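Local structure of folylpolyglutamate synthase (FolC) (Helicobacter pylori, 6K8C) at residues G59-F64 / A241-V246; L191-P196 / L248-T253; L65-A70 / N265-N270. The protein probably catalyses the ATP-dependent addition of glutamate to dihydropteroate, giving dihydrofolate, and of further glutamates to tetrahydrofolate and its derivatives. One frame throughout, in Å; residues are numbered along the deposited sequence.

Contact 1 (G59-F64 / A241-V246); sequences GSTGRF and AMNLEV
Two helices cross in a buried contact at -42°, their local axes 8.3 Å apart at the closest point, with Thr61 and Asn243 lying where the backbones come nearest. The polar part of the contact is gathered around Asn243. Its CG sits anti to its own carbonyl carbon, which directs the amide across to the hydroxyl of Ser60. The amide nitrogen ND2 lies 2.9 Å from Ser60 OG, but the N-H points poorly at the oxygen (117°), so the bond is weak. Ser60 OG, held in the crowded position between its backbone N and carbonyl carbon, has a second partner in a bound citrate, probably from the crystallisation liquor. Thr61 crosses the amide chain at about a right angle, and its OG1 comes to 3.5 Å from Asn243 CB; the polar need of that hydroxyl is met by the carbonyl O of Gly57.

The apolar part has two pieces. Phe64 and Leu244 also cross nearly perpendicularly: Leu244 CD1 stands over one face of the ring, 3.7 Å from the centroid of Phe64 and 21° off the ring normal, a CH-pi contact. The methyl is shifted toward the CG-CD1 side, while Leu244 CB approaches the ring at Phe64 CE2, 3.7 Å away. Further along, Thr61 CG2 meets Val246 CG1 obliquely at 4.0 Å, and both residues also touch Val161 on strand 159-162.

Helix 58-70 is the one that follows the P-loop of this Mur ligase-type fold, and Ser60 belongs to its first turn. Citrate on the hydroxyl is consistent with an anion-binding site there. The chemistry implies packing that is mostly carbon on carbon, to which Asn243 adds one weak N-H for a hydroxyl that also bonds the citrate.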
loop_
_atom_site.group_PDB
_atom_site.type_symbol
_atom_site.label_atom_id
_atom_site.label_comp_id
_atom_site.label_asym_id
_atom_site.label_seq_id
_atom_site.Cartn_x
_atom_site.Cartn_y
_atom_site.Cartn_z
ATOM N N GLY A 59 2.727 0.520 2.356
ATOM C CA GLY A 59 1.632 -0.024 3.144
ATOM C C GLY A 59 2.067 -0.492 4.518
ATOM O O GLY A 59 1.450 -0.144 5.529
ATOM N N SER A 60 3.133 -1.294 4.578
ATOM C CA SER A 60 3.560 -1.820 5.873
ATOM C C SER A 60 4.166 -0.727 6.744
ATOM O O SER A 60 3.915 -0.683 7.953
ATOM C CB SER A 60 4.548 -2.970 5.687
ATOM O OG SER A 60 5.650 -2.573 4.895
ATOM N N THR A 61 4.974 0.161 6.155
ATOM C CA THR A 61 5.545 1.259 6.933
ATOM C C THR A 61 4.449 2.107 7.566
ATOM O O THR A 61 4.511 2.446 8.753
ATOM C CB THR A 61 6.437 2.135 6.052
ATOM O OG1 THR A 61 7.453 1.335 5.439
ATOM C CG2 THR A 61 7.087 3.237 6.883
ATOM N N GLY A 62 3.431 2.461 6.782
ATOM C CA GLY A 62 2.354 3.282 7.311
ATOM C C GLY A 62 1.525 2.564 8.355
ATOM O O GLY A 62 1.115 3.162 9.356
ATOM N N ARG A 63 1.259 1.275 8.142
ATOM C CA ARG A 63 0.418 0.551 9.088
ATOM C C ARG A 63 1.166 0.270 10.385
ATOM O O ARG A 63 0.566 0.291 11.466
ATOM C CB ARG A 63 -0.094 -0.748 8.456
ATOM C CG ARG A 63 -1.155 -1.481 9.301
ATOM C CD ARG A 63 -2.412 -0.633 9.541
ATOM N NE ARG A 63 -3.028 -0.242 8.279
ATOM C CZ ARG A 63 -3.845 -1.011 7.570
ATOM N NH1 ARG A 63 -4.176 -2.220 8.003
ATOM N NH2 ARG A 63 -4.337 -0.564 6.426
ATOM N N PHE A 64 2.475 0.001 10.298
ATOM C CA PHE A 64 3.292 -0.154 11.501
ATOM C C PHE A 64 3.248 1.109 12.350
ATOM O O PHE A 64 3.043 1.051 13.568
ATOM C CB PHE A 64 4.744 -0.472 11.121
ATOM C CG PHE A 64 5.062 -1.936 11.041
ATOM C CD1 PHE A 64 4.599 -2.821 11.996
ATOM C CD2 PHE A 64 5.859 -2.422 10.013
ATOM C CE1 PHE A 64 4.914 -4.172 11.921
ATOM C CE2 PHE A 64 6.179 -3.771 9.928
ATOM C CZ PHE A 64 5.705 -4.647 10.885
ATOM N N ALA A 241 12.085 -5.932 7.584
ATOM C CA ALA A 241 12.339 -5.393 8.915
ATOM C C ALA A 241 12.607 -3.893 8.862
ATOM O O ALA A 241 12.202 -3.154 9.764
ATOM C CB ALA A 241 13.511 -6.131 9.568
ATOM N N MET A 242 13.266 -3.423 7.798
ATOM C CA MET A 242 13.567 -1.996 7.687
ATOM C C MET A 242 12.299 -1.146 7.655
ATOM O O MET A 242 12.312 0.009 8.104
ATOM C CB MET A 242 14.415 -1.737 6.443
ATOM C CG MET A 242 14.898 -0.293 6.296
ATOM S SD MET A 242 16.015 0.264 7.610
ATOM C CE MET A 242 17.069 -1.150 7.780
ATOM N N ASN A 243 11.193 -1.697 7.150
ATOM C CA ASN A 243 9.940 -0.944 7.148
ATOM C C ASN A 243 9.504 -0.614 8.567
ATOM O O ASN A 243 9.046 0.504 8.840
ATOM C CB ASN A 243 8.855 -1.724 6.403
ATOM C CG ASN A 243 9.112 -1.788 4.906
ATOM O OD1 ASN A 243 9.912 -1.026 4.375
ATOM N ND2 ASN A 243 8.427 -2.696 4.221
ATOM N N LEU A 244 9.668 -1.561 9.495
ATOM C CA LEU A 244 9.338 -1.284 10.888
ATOM C C LEU A 244 10.342 -0.325 11.518
ATOM O O LEU A 244 9.964 0.516 12.343
ATOM C CB LEU A 244 9.259 -2.586 11.691
ATOM C CG LEU A 244 8.951 -2.461 13.194
ATOM C CD1 LEU A 244 7.612 -1.739 13.491
ATOM C CD2 LEU A 244 8.963 -3.832 13.856
ATOM N N GLU A 245 11.631 -0.447 11.165
ATOM C CA GLU A 245 12.617 0.498 11.688
ATOM C C GLU A 245 12.276 1.924 11.280
ATOM O O GLU A 245 12.400 2.855 12.084
ATOM C CB GLU A 245 14.026 0.141 11.205
ATOM C CG GLU A 245 14.646 -1.061 11.887
ATOM C CD GLU A 245 15.047 -0.793 13.330
ATOM O OE1 GLU A 245 15.011 0.378 13.771
ATOM O OE2 GLU A 245 15.415 -1.764 14.021
ATOM N N VAL A 246 11.845 2.112 10.033
ATOM C CA VAL A 246 11.463 3.444 9.572
ATOM C C VAL A 246 10.220 3.932 10.307
ATOM O O VAL A 246 10.160 5.082 10.759
ATOM C CB VAL A 246 11.262 3.437 8.048
ATOM C CG1 VAL A 246 10.694 4.772 7.587
ATOM C CG2 VAL A 246 12.587 3.121 7.340
#

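Contact 2 (L191-P196 / L248-T253)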
loop_
_atom_site.group_PDB
_atom_site.type_symbol
_atom_site.label_atom_id
_atom_site.label_comp_id
_atom_site.label_asym_id
_atom_site.label_seq_id
_atom_site.Cartn_x
_atom_site.Cartn_y
_atom_site.Cartn_z
ATOM N N LEU A 191 10.047 18.643 7.701
ATOM C CA LEU A 191 10.509 17.544 8.543
ATOM C C LEU A 191 10.198 16.231 7.844
ATOM O O LEU A 191 9.031 15.935 7.578
ATOM C CB LEU A 191 9.838 17.596 9.922
ATOM C CG LEU A 191 10.233 16.522 10.939
ATOM C CD1 LEU A 191 11.724 16.543 11.169
ATOM C CD2 LEU A 191 9.471 16.718 12.246
ATOM N N SER A 192 11.233 15.444 7.552
ATOM C CA SER A 192 11.038 14.205 6.812
ATOM C C SER A 192 11.999 13.129 7.292
ATOM O O SER A 192 13.150 13.410 7.637
ATOM C CB SER A 192 11.226 14.417 5.307
ATOM O OG SER A 192 10.373 15.446 4.833
ATOM N N ILE A 193 11.506 11.900 7.295
ATOM C CA ILE A 193 12.296 10.702 7.534
ATOM C C ILE A 193 12.494 10.014 6.196
ATOM O O ILE A 193 11.556 9.928 5.397
ATOM C CB ILE A 193 11.585 9.780 8.540
ATOM C CG1 ILE A 193 11.588 10.432 9.920
ATOM C CG2 ILE A 193 12.242 8.399 8.594
ATOM C CD1 ILE A 193 10.259 10.427 10.549
ATOM N N ILE A 194 13.707 9.540 5.926
ATOM C CA ILE A 194 13.973 8.862 4.664
ATOM C C ILE A 194 14.561 7.486 4.956
ATOM O O ILE A 194 15.578 7.372 5.650
ATOM C CB ILE A 194 14.884 9.690 3.731
ATOM C CG1 ILE A 194 15.011 9.013 2.367
ATOM C CG2 ILE A 194 16.245 9.976 4.337
ATOM C CD1 ILE A 194 15.193 9.995 1.219
ATOM N N ALA A 195 13.897 6.443 4.446
ATOM C CA ALA A 195 14.410 5.081 4.505
ATOM C C ALA A 195 15.674 4.963 3.655
ATOM O O ALA A 195 15.947 5.831 2.819
ATOM C CB ALA A 195 13.339 4.104 4.008
ATOM N N PRO A 196 16.469 3.905 3.849
ATOM C CA PRO A 196 17.656 3.713 2.999
ATOM C C PRO A 196 17.274 3.682 1.524
ATOM O O PRO A 196 16.320 3.010 1.124
ATOM C CB PRO A 196 18.224 2.369 3.476
ATOM C CG PRO A 196 17.760 2.259 4.892
ATOM C CD PRO A 196 16.385 2.876 4.904
ATOM N N LEU A 248 9.295 3.063 13.247
ATOM C CA LEU A 248 9.694 3.366 14.618
ATOM C C LEU A 248 10.362 4.732 14.704
ATOM O O LEU A 248 10.109 5.495 15.646
ATOM C CB LEU A 248 10.627 2.272 15.144
ATOM C CG LEU A 248 10.916 2.253 16.647
ATOM C CD1 LEU A 248 9.636 2.074 17.444
ATOM C CD2 LEU A 248 11.915 1.146 16.970
ATOM N N LYS A 249 11.218 5.060 13.733
ATOM C CA LYS A 249 11.841 6.382 13.714
ATOM C C LYS A 249 10.798 7.481 13.554
ATOM O O LYS A 249 10.903 8.545 14.179
ATOM C CB LYS A 249 12.874 6.460 12.591
ATOM C CG LYS A 249 13.744 7.707 12.647
ATOM C CD LYS A 249 14.504 7.761 13.965
ATOM C CE LYS A 249 15.915 8.273 13.775
ATOM N NZ LYS A 249 16.723 8.098 15.012
ATOM N N ALA A 250 9.797 7.253 12.701
ATOM C CA ALA A 250 8.689 8.198 12.583
ATOM C C ALA A 250 7.973 8.362 13.913
ATOM O O ALA A 250 7.705 9.489 14.353
ATOM C CB ALA A 250 7.715 7.733 11.497
ATOM N N PHE A 251 7.663 7.240 14.568
ATOM C CA PHE A 251 7.004 7.263 15.871
ATOM C C PHE A 251 7.797 8.089 16.876
ATOM O O PHE A 251 7.247 8.962 17.558
ATOM C CB PHE A 251 6.827 5.824 16.372
ATOM C CG PHE A 251 6.280 5.721 17.772
ATOM C CD1 PHE A 251 4.911 5.719 17.993
ATOM C CD2 PHE A 251 7.133 5.607 18.863
ATOM C CE1 PHE A 251 4.398 5.617 19.277
ATOM C CE2 PHE A 251 6.629 5.508 20.146
ATOM C CZ PHE A 251 5.258 5.512 20.355
ATOM N N GLU A 252 9.098 7.815 16.986
ATOM C CA GLU A 252 9.940 8.549 17.925
ATOM C C GLU A 252 10.051 10.024 17.553
ATOM O O GLU A 252 10.203 10.876 18.436
ATOM C CB GLU A 252 11.329 7.903 17.984
ATOM C CG GLU A 252 11.292 6.448 18.445
ATOM C CD GLU A 252 12.631 5.746 18.324
ATOM O OE1 GLU A 252 13.545 6.304 17.681
ATOM O OE2 GLU A 252 12.769 4.631 18.873
ATOM N N THR A 253 9.991 10.347 16.258
ATOM C CA THR A 253 10.076 11.745 15.841
ATOM C C THR A 253 8.798 12.496 16.190
ATOM O O THR A 253 8.846 13.670 16.579
ATOM C CB THR A 253 10.358 11.833 14.338
ATOM O OG1 THR A 253 11.577 11.143 14.041
ATOM C CG2 THR A 253 10.505 13.286 13.890
#
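Helix 248-253 lies across the face of strand 191-194, running nearly antiparallel to it (157°) with the local axes 9.2 Å apart. Everything between the two is van der Waals packing. Ile193 does most of it: its CG1 is anti to the carbonyl carbon, and a second torsion of 131°, close to eclipsed, swings CD1 down onto the helix. That methyl lands 3.4 Å from Ala250 CA, tighter than carbons usually pack, and 3.8 Å from Ala250 CB. Two residues toward the start of the strand, Leu191 meets Thr253 tip to tip, with Leu191 CD2 3.9 Å from Thr253 CG2. At the margin, the CG and carbonyl O of Lys249 lie near Ile193.

The side-chain hydrogen bond stays inside the helix; none crosses to the strand. Thr253 OG1 donates to Lys249 O at 2.7 Å, arriving 33° above the carbonyl plane, and that same oxygen also accepts from Thr253 N.

Strand 191-194 is an inner strand of the parallel part of the large sheet, bonded to strands 159-162 and 215-218, and Thr253 also touches Ile217. This is the helix-on-sheet layering of a P-loop-type alpha/beta domain. Thr253 thus meets the strand with both branches: CG2 packs on Leu191, while OG1, its proton given to Lys249 O, lies 3.8 Å from Ile193 CD1 without needing a polar partner from the strand.

Contact 3 (L65-A70 / N265-N270); sequences LTLLLA and NLKPLN
Leu67 leaves the helix with CG anti to its carbonyl carbon (chi1 -65°) and an extended second torsion, so that CD1 carries the chain outward toward Leu269 while CD2 branches off toward Lys267. Leu266 and Leu269 answer with the other choice, CG anti to the backbone N (chi1 -178° and 172°), which brings their CD1 methyls back toward the helix although neither CB faces it squarely. Lys267, between them, has CG in the crowded position between N and carbonyl carbon, and its chain bends at the third torsion.

These settings place Leu67 among three residues of the loop. Leu266 CD1 touches it near the root, 3.9 Å from Leu67 CB. At the far end Leu67 CD1 meets Leu269 CD1 at 3.9 Å, the two side chains crossing at about a right angle. The Lys267 chain passes the tip of Leu67, also nearly perpendicular, with Lys267 CD 4.2 Å from Leu67 CD2.

Helix 58-70 is the helix behind the P-loop of the Mur ligase-type middle domain. The facing chain, with the extended, polyproline-like backbone of residues 266 to 269, is part of the connection from helix 241-254 to strand 276-279 of the second sheet. No hydrogen bond joins the helix to this chain: aliphatic packing does the work. The loop backbone is tied elsewhere, Lys267 O accepting a hydrogen bond from the hydroxyl of Tyr230 in helix 225-234.

One residue further along the helix, Leu68 meets Leu266 obliquely. Leu68 CD2 lies 4.0 Å from Leu266 CD1, so that Leu266 CD1 touches both Leu67 CB and Leu68 CD2, while Leu68 also rests on Phe251 of helix 241-254.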
loop_
_atom_site.group_PDB
_atom_site.type_symbol
_atom_site.label_atom_id
_atom_site.label_comp_id
_atom_site.label_asym_id
_atom_site.label_seq_id
_atom_site.Cartn_x
_atom_site.Cartn_y
_atom_site.Cartn_z
ATOM N N LEU A 65 3.443 2.268 11.713
ATOM C CA LEU A 65 3.337 3.536 12.429
ATOM C C LEU A 65 1.950 3.708 13.038
ATOM O O LEU A 65 1.818 4.110 14.201
ATOM C CB LEU A 65 3.659 4.694 11.483
ATOM C CG LEU A 65 3.497 6.118 12.024
ATOM C CD1 LEU A 65 4.391 6.354 13.230
ATOM C CD2 LEU A 65 3.806 7.134 10.939
ATOM N N THR A 66 0.903 3.409 12.258
ATOM C CA THR A 66 -0.472 3.489 12.749
ATOM C C THR A 66 -0.674 2.628 13.995
ATOM O O THR A 66 -1.310 3.056 14.965
ATOM C CB THR A 66 -1.446 3.061 11.642
ATOM O OG1 THR A 66 -1.342 3.960 10.530
ATOM C CG2 THR A 66 -2.898 3.063 12.145
ATOM N N LEU A 67 -0.147 1.398 13.976
ATOM C CA LEU A 67 -0.313 0.503 15.120
ATOM C C LEU A 67 0.427 1.024 16.346
ATOM O O LEU A 67 -0.095 0.950 17.466
ATOM C CB LEU A 67 0.166 -0.908 14.770
ATOM C CG LEU A 67 -0.654 -1.621 13.690
ATOM C CD1 LEU A 67 -0.059 -2.990 13.361
ATOM C CD2 LEU A 67 -2.130 -1.729 14.093
ATOM N N LEU A 68 1.638 1.552 16.158
ATOM C CA LEU A 68 2.385 2.100 17.288
ATOM C C LEU A 68 1.648 3.280 17.910
ATOM O O LEU A 68 1.548 3.389 19.136
ATOM C CB LEU A 68 3.788 2.517 16.841
ATOM C CG LEU A 68 4.749 1.400 16.439
ATOM C CD1 LEU A 68 5.891 1.956 15.605
ATOM C CD2 LEU A 68 5.274 0.665 17.668
ATOM N N LEU A 69 1.129 4.183 17.074
ATOM C CA LEU A 69 0.396 5.333 17.594
ATOM C C LEU A 69 -0.873 4.895 18.314
ATOM O O LEU A 69 -1.186 5.398 19.402
ATOM C CB LEU A 69 0.067 6.302 16.454
ATOM C CG LEU A 69 1.289 6.963 15.812
ATOM C CD1 LEU A 69 0.927 7.652 14.499
ATOM C CD2 LEU A 69 1.914 7.952 16.778
ATOM N N ALA A 70 -1.610 3.946 17.728
ATOM C CA ALA A 70 -2.817 3.436 18.372
ATOM C C ALA A 70 -2.508 2.801 19.720
ATOM O O ALA A 70 -3.331 2.873 20.640
ATOM C CB ALA A 70 -3.514 2.427 17.456
ATOM N N ASN A 265 4.748 -5.043 23.273
ATOM C CA ASN A 265 3.319 -5.307 23.178
ATOM C C ASN A 265 2.737 -4.940 21.818
ATOM O O ASN A 265 1.512 -4.891 21.676
ATOM C CB ASN A 265 2.571 -4.564 24.286
ATOM C CG ASN A 265 3.087 -4.911 25.664
ATOM O OD1 ASN A 265 3.458 -6.054 25.930
ATOM N ND2 ASN A 265 3.120 -3.923 26.550
ATOM N N LEU A 266 3.575 -4.674 20.821
ATOM C CA LEU A 266 3.066 -4.409 19.483
ATOM C C LEU A 266 2.404 -5.665 18.934
ATOM O O LEU A 266 2.989 -6.751 18.971
ATOM C CB LEU A 266 4.196 -3.952 18.561
ATOM C CG LEU A 266 3.812 -3.590 17.124
ATOM C CD1 LEU A 266 2.830 -2.427 17.105
ATOM C CD2 LEU A 266 5.050 -3.262 16.294
ATOM N N LYS A 267 1.173 -5.521 18.448
ATOM C CA LYS A 267 0.457 -6.650 17.886
ATOM C C LYS A 267 1.080 -7.047 16.549
ATOM O O LYS A 267 1.747 -6.239 15.899
ATOM C CB LYS A 267 -1.025 -6.306 17.709
ATOM C CG LYS A 267 -1.297 -5.284 16.614
ATOM C CD LYS A 267 -2.778 -5.229 16.249
ATOM C CE LYS A 267 -3.608 -4.733 17.413
ATOM N NZ LYS A 267 -5.057 -4.641 17.058
ATOM N N PRO A 268 0.898 -8.299 16.129
ATOM C CA PRO A 268 1.448 -8.720 14.833
ATOM C C PRO A 268 0.803 -7.957 13.687
ATOM O O PRO A 268 -0.416 -7.767 13.650
ATOM C CB PRO A 268 1.114 -10.216 14.772
ATOM C CG PRO A 268 0.001 -10.407 15.747
ATOM C CD PRO A 268 0.242 -9.409 16.839
ATOM N N LEU A 269 1.636 -7.517 12.744
ATOM C CA LEU A 269 1.137 -6.770 11.596
ATOM C C LEU A 269 0.379 -7.692 10.653
ATOM O O LEU A 269 0.879 -8.749 10.258
ATOM C CB LEU A 269 2.284 -6.093 10.842
ATOM C CG LEU A 269 1.847 -5.454 9.518
ATOM C CD1 LEU A 269 0.858 -4.323 9.780
ATOM C CD2 LEU A 269 3.033 -4.955 8.701
ATOM N N ASN A 270 -0.829 -7.280 10.290
ATOM C CA ASN A 270 -1.639 -7.981 9.307
ATOM C C ASN A 270 -2.166 -6.958 8.314
ATOM O O ASN A 270 -2.766 -5.955 8.712
ATOM C CB ASN A 270 -2.798 -8.731 9.970
ATOM C CG ASN A 270 -3.797 -9.266 8.964
ATOM O OD1 ASN A 270 -4.758 -8.587 8.607
ATOM N ND2 ASN A 270 -3.574 -10.491 8.502
#

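From the N terminus, helix 58-70 comes first and serves two contacts: its first half enters contact 1, its second half contact 3. Strand 191-194 follows, then helix 241-254, whose beginning closes the loop of contact 1 and whose later turns close contact 2. Residues 265-270 finally return to the first helix and close contact 3. Contact 1 crosses both others along the chain, whereas contact 2 is nested within contact 3. The sites adjoin: Val246 packs on Ala195, Phe64 on Leu269, and Phe251 on Leu65 and Leu68. Together they tie the large sheet to helices 58-70 and 241-254, which lie side by side against it, and to the connection toward the second sheet.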